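PDB 4MFZ: Dbv8 protein from Nonomuraea, which probably transfers a long fatty acyl chain from acyl-CoA, such as the bound decanoyl-CoA, to an amino group of a glycopeptide antibiotic. Local coordinates for residues A[201-206]-A[242-247]; A[37-42]-A[99-104]; A[80-85]-A[131-136]. All blocks are in the same frame, centred on the assembly; numbering follows the deposited sequence.

Interaction 1. Residues A[201-206]-A[242-247]; sequences YNLAVA and RHFPEH
With its CG beside the backbone N and anti to the carbonyl carbon (chi1 -64°), Leu203 spreads its two methyls over two different rings, Phe244 and His247. His247, with CG anti to the backbone N (chi1 -174°), turns one face of its ring to the CD2 methyl. The branch ending in CD1 stands over the centre of the phenyl ring: Leu203 CD1 lies 4.0 Å from the centroid of the Phe244 ring, 11° off its normal. The other methyl, Leu203 CD2, covers one face of the imidazole nearer its rim, 3.6 Å from His247 CG. Both are CH-pi contacts, and the leucine side chain runs at about a right angle to that of Phe244.

Phe244 is the first residue to leave helical backbone angles after helix 226-243, and the bond from His247 N to Phe244 O, 2.9 Å long, closes a turn behind it. The imidazole is tied to the sheet as well, since its NE2 is hydrogen-bonded to Val212 O. Tyr109 meets the same ring edge-to-face, and Tyr194 packs against Phe244. In the GNAT-like domain, the contact thus packs the turn that follows helix 226-243 against strand 199-205, which runs between strands 193-196 and 211-216 in the mixed sheet; Leu203 also touches Phe240 of the helix itself.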
# COMPACT_ATOMS: atom_id res chain seq x y z
N TYR A 201 3.18 8.25 -5.77
CA TYR A 201 4.62 8.44 -5.79
C TYR A 201 5.10 8.31 -4.36
O TYR A 201 4.51 8.94 -3.48
CB TYR A 201 4.97 9.84 -6.30
CG TYR A 201 4.43 10.13 -7.67
CD1 TYR A 201 3.16 10.69 -7.83
CD2 TYR A 201 5.18 9.83 -8.81
CE1 TYR A 201 2.64 10.93 -9.10
CE2 TYR A 201 4.68 10.08 -10.09
CZ TYR A 201 3.42 10.64 -10.23
OH TYR A 201 2.94 10.87 -11.50
N ASN A 202 6.14 7.52 -4.13
CA ASN A 202 6.75 7.53 -2.81
C ASN A 202 8.17 8.09 -2.81
O ASN A 202 8.93 7.88 -3.74
CB ASN A 202 6.68 6.17 -2.13
CG ASN A 202 7.55 5.14 -2.78
OD1 ASN A 202 7.27 4.71 -3.91
ND2 ASN A 202 8.59 4.70 -2.07
N LEU A 203 8.48 8.84 -1.77
CA LEU A 203 9.76 9.48 -1.65
C LEU A 203 10.73 8.42 -1.18
O LEU A 203 10.70 8.05 -0.02
CB LEU A 203 9.64 10.59 -0.61
CG LEU A 203 8.69 11.74 -0.95
CD1 LEU A 203 7.94 12.23 0.28
CD2 LEU A 203 9.42 12.91 -1.61
N ALA A 204 11.58 7.94 -2.08
CA ALA A 204 12.51 6.85 -1.77
C ALA A 204 13.98 7.28 -1.89
O ALA A 204 14.26 8.41 -2.28
CB ALA A 204 12.23 5.66 -2.70
N VAL A 205 14.91 6.41 -1.53
CA VAL A 205 16.31 6.59 -1.91
C VAL A 205 16.81 5.30 -2.58
O VAL A 205 16.43 4.22 -2.15
CB VAL A 205 17.24 7.08 -0.74
CG1 VAL A 205 16.48 7.95 0.26
CG2 VAL A 205 17.92 5.93 -0.01
N ALA A 206 17.61 5.43 -3.64
CA ALA A 206 18.12 4.27 -4.41
C ALA A 206 19.28 3.60 -3.67
O ALA A 206 19.67 4.07 -2.60
CB ALA A 206 18.55 4.69 -5.81
N ARG A 242 7.80 21.89 -4.66
CA ARG A 242 7.04 22.79 -3.81
C ARG A 242 6.98 22.29 -2.35
O ARG A 242 7.14 23.09 -1.42
CB ARG A 242 5.63 23.00 -4.36
CG ARG A 242 4.76 23.88 -3.49
CD ARG A 242 3.34 23.96 -4.04
NE ARG A 242 3.23 24.89 -5.15
CZ ARG A 242 3.10 26.21 -5.02
NH1 ARG A 242 3.06 26.76 -3.80
NH2 ARG A 242 3.00 27.00 -6.09
N HIS A 243 6.72 21.00 -2.15
CA HIS A 243 6.42 20.51 -0.80
C HIS A 243 7.54 19.76 -0.10
O HIS A 243 7.52 19.66 1.13
CB HIS A 243 5.16 19.67 -0.79
CG HIS A 243 3.95 20.39 -1.35
ND1 HIS A 243 3.32 21.38 -0.68
CD2 HIS A 243 3.25 20.21 -2.55
CE1 HIS A 243 2.27 21.82 -1.41
NE2 HIS A 243 2.23 21.10 -2.57
N PHE A 244 8.47 19.19 -0.86
CA PHE A 244 9.61 18.44 -0.31
C PHE A 244 10.90 18.85 -1.01
O PHE A 244 11.61 17.99 -1.56
CB PHE A 244 9.38 16.92 -0.43
CG PHE A 244 8.16 16.46 0.33
CD1 PHE A 244 6.89 16.52 -0.25
CD2 PHE A 244 8.28 16.00 1.64
CE1 PHE A 244 5.77 16.13 0.47
CE2 PHE A 244 7.16 15.61 2.36
CZ PHE A 244 5.90 15.68 1.78
N PRO A 245 11.20 20.16 -1.02
CA PRO A 245 12.43 20.62 -1.70
C PRO A 245 13.69 19.86 -1.26
O PRO A 245 14.59 19.72 -2.07
CB PRO A 245 12.53 22.12 -1.33
CG PRO A 245 11.48 22.36 -0.28
CD PRO A 245 10.43 21.29 -0.45
N GLU A 246 13.73 19.36 -0.01
CA GLU A 246 14.89 18.61 0.53
C GLU A 246 15.16 17.32 -0.20
O GLU A 246 16.29 16.81 -0.18
CB GLU A 246 14.74 18.21 2.01
CG GLU A 246 13.63 18.84 2.81
CD GLU A 246 12.26 18.28 2.47
OE1 GLU A 246 12.05 17.05 2.52
OE2 GLU A 246 11.38 19.11 2.18
N HIS A 247 14.10 16.72 -0.76
CA HIS A 247 14.25 15.39 -1.36
C HIS A 247 15.04 15.47 -2.62
O HIS A 247 16.12 14.90 -2.69
CB HIS A 247 12.89 14.73 -1.56
CG HIS A 247 12.97 13.29 -2.05
ND1 HIS A 247 13.41 12.28 -1.27
CD2 HIS A 247 12.62 12.72 -3.27
CE1 HIS A 247 13.37 11.13 -1.97
NE2 HIS A 247 12.88 11.40 -3.19

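Interaction 2. Residues A[37-42]-A[99-104]; sequences TAWLSR and HHELVR
Trp39 NE1 donates to Glu101 OE1 over 2.9 Å, and this nearly straight bond, with an N-H...O angle of 163°, joins helix 37-46 to helix 89-104. The acceptor lies in the indole plane at the edge of the ring. At the carboxylate, the donor comes to the syn side of OE1 but is tilted 23° out of the carboxylate plane. Glu101 reaches across by full extension, with CG anti to the backbone N and the chain straight beyond it.

Its second oxygen is turned to Arg42, whose NE stands 3.9 Å from Glu101 OE2 in a long salt bridge. OE2 lies at the guanidinium edge, near its plane, and the guanidinium and carboxylate planes are 45° apart. Arg42 gets there by folding back, bent at chi2 and chi3, which lays one face of its guanidinium over Trp39 CA. The indole also packs among Leu94 and Ala98 of helix 89-104, Phe130 of helix 130-148 and Pro117.

The two carboxylate oxygens therefore do different work: one takes a directional bond from a neutral, buried N-H, and the other faces an exposed arginine across the long salt bridge. Such an environment may modestly favour the ionised form of Glu101, and the indole N-H would limit the rotation of its carboxylate.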
# COMPACT_ATOMS: atom_id res chain seq x y z
N THR A 37 9.48 -11.21 17.32
CA THR A 37 10.22 -10.81 18.54
C THR A 37 10.90 -9.44 18.46
O THR A 37 10.76 -8.62 19.37
CB THR A 37 11.24 -11.90 18.98
OG1 THR A 37 10.54 -13.10 19.29
CG2 THR A 37 12.05 -11.49 20.23
N ALA A 38 11.65 -9.19 17.38
CA ALA A 38 12.43 -7.96 17.25
C ALA A 38 11.49 -6.77 17.10
O ALA A 38 11.73 -5.73 17.67
CB ALA A 38 13.39 -8.06 16.08
N TRP A 39 10.39 -6.92 16.37
CA TRP A 39 9.46 -5.81 16.27
C TRP A 39 8.82 -5.53 17.61
O TRP A 39 8.75 -4.39 18.02
CB TRP A 39 8.41 -6.08 15.21
CG TRP A 39 7.39 -4.97 15.05
CD1 TRP A 39 7.62 -3.63 14.72
CD2 TRP A 39 5.93 -5.10 15.17
NE1 TRP A 39 6.43 -2.94 14.64
CE2 TRP A 39 5.37 -3.77 14.89
CE3 TRP A 39 5.05 -6.16 15.47
CZ2 TRP A 39 4.01 -3.53 14.93
CZ3 TRP A 39 3.67 -5.89 15.50
CH2 TRP A 39 3.17 -4.61 15.22
N LEU A 40 8.38 -6.57 18.32
CA LEU A 40 7.82 -6.37 19.68
C LEU A 40 8.83 -5.71 20.65
O LEU A 40 8.45 -4.87 21.46
CB LEU A 40 7.29 -7.68 20.26
CG LEU A 40 6.18 -8.39 19.45
CD1 LEU A 40 5.84 -9.77 20.00
CD2 LEU A 40 4.92 -7.57 19.34
N SER A 41 10.10 -6.08 20.53
CA SER A 41 11.15 -5.47 21.35
C SER A 41 11.25 -3.95 21.10
O SER A 41 11.33 -3.16 22.04
CB SER A 41 12.50 -6.17 21.08
OG SER A 41 13.54 -5.57 21.82
N ARG A 42 11.21 -3.56 19.83
CA ARG A 42 11.16 -2.15 19.43
C ARG A 42 9.95 -1.41 20.04
O ARG A 42 10.09 -0.32 20.66
CB ARG A 42 11.12 -2.11 17.89
CG ARG A 42 11.97 -1.05 17.21
CD ARG A 42 12.77 -1.59 15.99
NE ARG A 42 11.96 -2.19 14.92
CZ ARG A 42 12.09 -3.45 14.47
NH1 ARG A 42 13.00 -4.28 14.98
NH2 ARG A 42 11.31 -3.89 13.48
N HIS A 99 1.52 2.71 16.68
CA HIS A 99 1.23 4.10 16.35
C HIS A 99 2.39 5.02 16.71
O HIS A 99 2.76 5.92 15.94
CB HIS A 99 -0.04 4.54 17.06
CG HIS A 99 -0.21 6.03 17.14
ND1 HIS A 99 -0.47 6.80 16.04
CD2 HIS A 99 -0.12 6.91 18.22
CE1 HIS A 99 -0.55 8.09 16.43
NE2 HIS A 99 -0.31 8.15 17.75
N HIS A 100 2.98 4.78 17.87
CA HIS A 100 4.09 5.57 18.34
C HIS A 100 5.25 5.48 17.39
O HIS A 100 5.85 6.50 17.10
CB HIS A 100 4.52 5.15 19.77
CG HIS A 100 5.48 6.12 20.42
ND1 HIS A 100 5.94 5.94 21.69
CD2 HIS A 100 6.04 7.31 19.95
CE1 HIS A 100 6.77 6.97 22.00
NE2 HIS A 100 6.82 7.80 20.93
N GLU A 101 5.54 4.27 16.90
CA GLU A 101 6.62 4.00 15.95
C GLU A 101 6.43 4.86 14.68
O GLU A 101 7.41 5.39 14.16
CB GLU A 101 6.69 2.50 15.59
CG GLU A 101 7.74 2.08 14.55
CD GLU A 101 7.78 0.55 14.26
OE1 GLU A 101 6.72 -0.15 14.13
OE2 GLU A 101 8.91 0.02 14.11
N LEU A 102 5.18 5.04 14.24
CA LEU A 102 4.87 5.82 13.03
C LEU A 102 4.98 7.32 13.21
O LEU A 102 5.41 8.00 12.28
CB LEU A 102 3.46 5.48 12.46
CG LEU A 102 3.21 3.99 12.21
CD1 LEU A 102 1.86 3.80 11.52
CD2 LEU A 102 4.32 3.37 11.39
N VAL A 103 4.60 7.86 14.37
CA VAL A 103 4.76 9.31 14.56
C VAL A 103 6.20 9.72 14.85
O VAL A 103 6.59 10.83 14.54
CB VAL A 103 3.79 9.91 15.62
CG1 VAL A 103 2.37 9.43 15.37
CG2 VAL A 103 4.23 9.62 17.04
N ARG A 104 6.97 8.81 15.43
CA ARG A 104 8.39 9.02 15.77
C ARG A 104 9.32 9.31 14.57
O ARG A 104 10.27 10.07 14.71
CB ARG A 104 8.88 7.79 16.54
CG ARG A 104 10.33 7.81 16.98
CD ARG A 104 10.43 8.50 18.33
NE ARG A 104 11.72 8.22 18.95
CZ ARG A 104 12.84 8.84 18.61
NH1 ARG A 104 12.82 9.78 17.67
NH2 ARG A 104 13.98 8.52 19.22

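Interaction 3. Residues A[80-85]-A[131-136]; sequences AATPGP and HVYVFL
This is a proline-on-aromatic contact in the helical N-terminal domain, where Pro83, in the turn leaving helix 72-81, packs on Tyr133 of helix 130-148. Pro83 CD sits almost exactly above the middle of the Tyr133 ring, 3.5 Å from its centroid and 2° off the normal. All six ring carbons consequently lie at nearly the same distance from that one methylene, and Pro83 CD to Tyr133 CZ, at 3.7 Å, is the shortest of these approaches. A CH-pi interaction of this kind is favourable for proline, because the CD-H bonds, next to the amide nitrogen, are probably slightly polarised, and their hydrogens suit the electron-rich ring face.

Tyr133 is directed to the turn by a first torsion that sets CG beside the backbone N and anti to the carbonyl carbon (chi1 -57°). Its hydroxyl reaches the C-terminal part of helix 72-81, where Tyr133 OH is hydrogen-bonded to Ile78 O. Thr82 OG1 bonds back to Val79 O and Ile78 O. Side-chain hydroxyls thus cap carbonyls near the C-terminal end of a helix in the helical N-acyltransferase N-terminal domain, and Ile78 O meets two of them, one from the same turn and one from helix 130-148, far along the chain. Close by, the methyl of Ala81 comes alongside, with CB 3.5 Å from Tyr133 OH.

Thr82 also touches the phenol obliquely through its backbone, with CA 3.8 Å from Tyr133 CZ. Pro83 also packs on Leu91 of helix 89-104 and on Leu55, while Val132 and Leu136 of helix 130-148 lean on Leu65 and Leu64 of helix 58-67.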
# COMPACT_ATOMS: atom_id res chain seq x y z
N ALA A 80 -17.72 -2.49 14.57
CA ALA A 80 -18.05 -3.44 15.66
C ALA A 80 -16.83 -3.92 16.44
O ALA A 80 -16.92 -4.17 17.65
CB ALA A 80 -18.78 -4.65 15.11
N ALA A 81 -15.70 -4.09 15.76
CA ALA A 81 -14.53 -4.68 16.39
C ALA A 81 -13.60 -3.69 17.05
O ALA A 81 -12.62 -4.11 17.65
CB ALA A 81 -13.77 -5.52 15.37
N THR A 82 -13.87 -2.38 16.93
CA THR A 82 -12.95 -1.35 17.41
C THR A 82 -12.41 -1.75 18.80
O THR A 82 -13.19 -1.88 19.71
CB THR A 82 -13.64 0.02 17.48
OG1 THR A 82 -14.19 0.36 16.19
CG2 THR A 82 -12.67 1.11 17.90
N PRO A 83 -11.08 -1.95 18.95
CA PRO A 83 -10.55 -2.38 20.26
C PRO A 83 -10.58 -1.25 21.30
O PRO A 83 -10.69 -0.08 20.92
CB PRO A 83 -9.10 -2.75 19.94
CG PRO A 83 -8.73 -1.82 18.82
CD PRO A 83 -9.99 -1.64 17.99
N GLY A 84 -10.48 -1.58 22.58
CA GLY A 84 -10.26 -0.56 23.63
C GLY A 84 -9.20 -1.01 24.64
O GLY A 84 -8.84 -2.19 24.65
N PRO A 85 -8.73 -0.09 25.54
CA PRO A 85 -7.68 -0.47 26.51
C PRO A 85 -8.09 -1.60 27.49
O PRO A 85 -7.29 -2.49 27.76
CB PRO A 85 -7.37 0.85 27.26
CG PRO A 85 -8.54 1.73 27.04
CD PRO A 85 -9.12 1.33 25.68
N HIS A 131 -4.25 -3.00 11.19
CA HIS A 131 -3.64 -1.88 10.45
C HIS A 131 -4.59 -0.78 10.08
O HIS A 131 -4.15 0.36 9.89
CB HIS A 131 -2.88 -2.41 9.23
CG HIS A 131 -1.69 -3.24 9.61
ND1 HIS A 131 -0.54 -2.68 10.08
CD2 HIS A 131 -1.51 -4.61 9.67
CE1 HIS A 131 0.35 -3.66 10.39
NE2 HIS A 131 -0.24 -4.84 10.14
N VAL A 132 -5.88 -1.09 10.01
CA VAL A 132 -6.90 -0.06 9.91
C VAL A 132 -6.87 0.77 11.17
O VAL A 132 -6.90 2.00 11.10
CB VAL A 132 -8.32 -0.68 9.77
CG1 VAL A 132 -9.37 0.42 9.66
CG2 VAL A 132 -8.37 -1.57 8.55
N TYR A 133 -6.82 0.12 12.33
CA TYR A 133 -6.78 0.86 13.60
C TYR A 133 -5.50 1.68 13.75
O TYR A 133 -5.58 2.83 14.14
CB TYR A 133 -7.01 -0.07 14.80
CG TYR A 133 -8.32 -0.81 14.67
CD1 TYR A 133 -9.51 -0.12 14.56
CD2 TYR A 133 -8.35 -2.20 14.58
CE1 TYR A 133 -10.72 -0.79 14.41
CE2 TYR A 133 -9.55 -2.87 14.45
CZ TYR A 133 -10.73 -2.15 14.37
OH TYR A 133 -11.92 -2.81 14.23
N VAL A 134 -4.36 1.13 13.36
CA VAL A 134 -3.10 1.91 13.36
C VAL A 134 -3.26 3.12 12.39
O VAL A 134 -2.89 4.25 12.71
CB VAL A 134 -1.89 1.06 12.92
CG1 VAL A 134 -0.63 1.90 12.89
CG2 VAL A 134 -1.68 -0.11 13.86
N PHE A 135 -3.86 2.87 11.22
CA PHE A 135 -4.11 3.96 10.25
C PHE A 135 -4.95 5.08 10.85
O PHE A 135 -4.54 6.24 10.84
CB PHE A 135 -4.80 3.41 9.03
CG PHE A 135 -4.69 4.28 7.83
CD1 PHE A 135 -3.61 4.14 6.96
CD2 PHE A 135 -5.69 5.23 7.54
CE1 PHE A 135 -3.52 4.96 5.81
CE2 PHE A 135 -5.60 6.03 6.41
CZ PHE A 135 -4.51 5.90 5.55
N LEU A 136 -6.13 4.73 11.38
CA LEU A 136 -7.05 5.72 11.95
C LEU A 136 -6.43 6.48 13.14
O LEU A 136 -6.54 7.72 13.22
CB LEU A 136 -8.37 5.08 12.38
CG LEU A 136 -9.25 4.32 11.37
CD1 LEU A 136 -10.43 3.67 12.10
CD2 LEU A 136 -9.71 5.29 10.27

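Interactions 2 and 3 belong to one helical region: their centres are 17 Å apart and they touch directly, Leu102 CD1 of segment 99-104 packing 3.4 Å from Val134 CG1 of segment 131-136. Helix 89-104 thus faces helix 37-46 through Glu101 and helix 130-148 through Leu102. Interaction 1 stands apart in the GNAT-like domain, its centre 24 Å from that of interaction 2 and 30 Å from that of interaction 3, and its nearest atoms are about 13 Å from each. That domain binds decanoyl-CoA, but the Ala204 side chain is still about 12 Å from the ligand. Near interaction 2, a sodium ion lies about 6 Å from the Arg42 side chain.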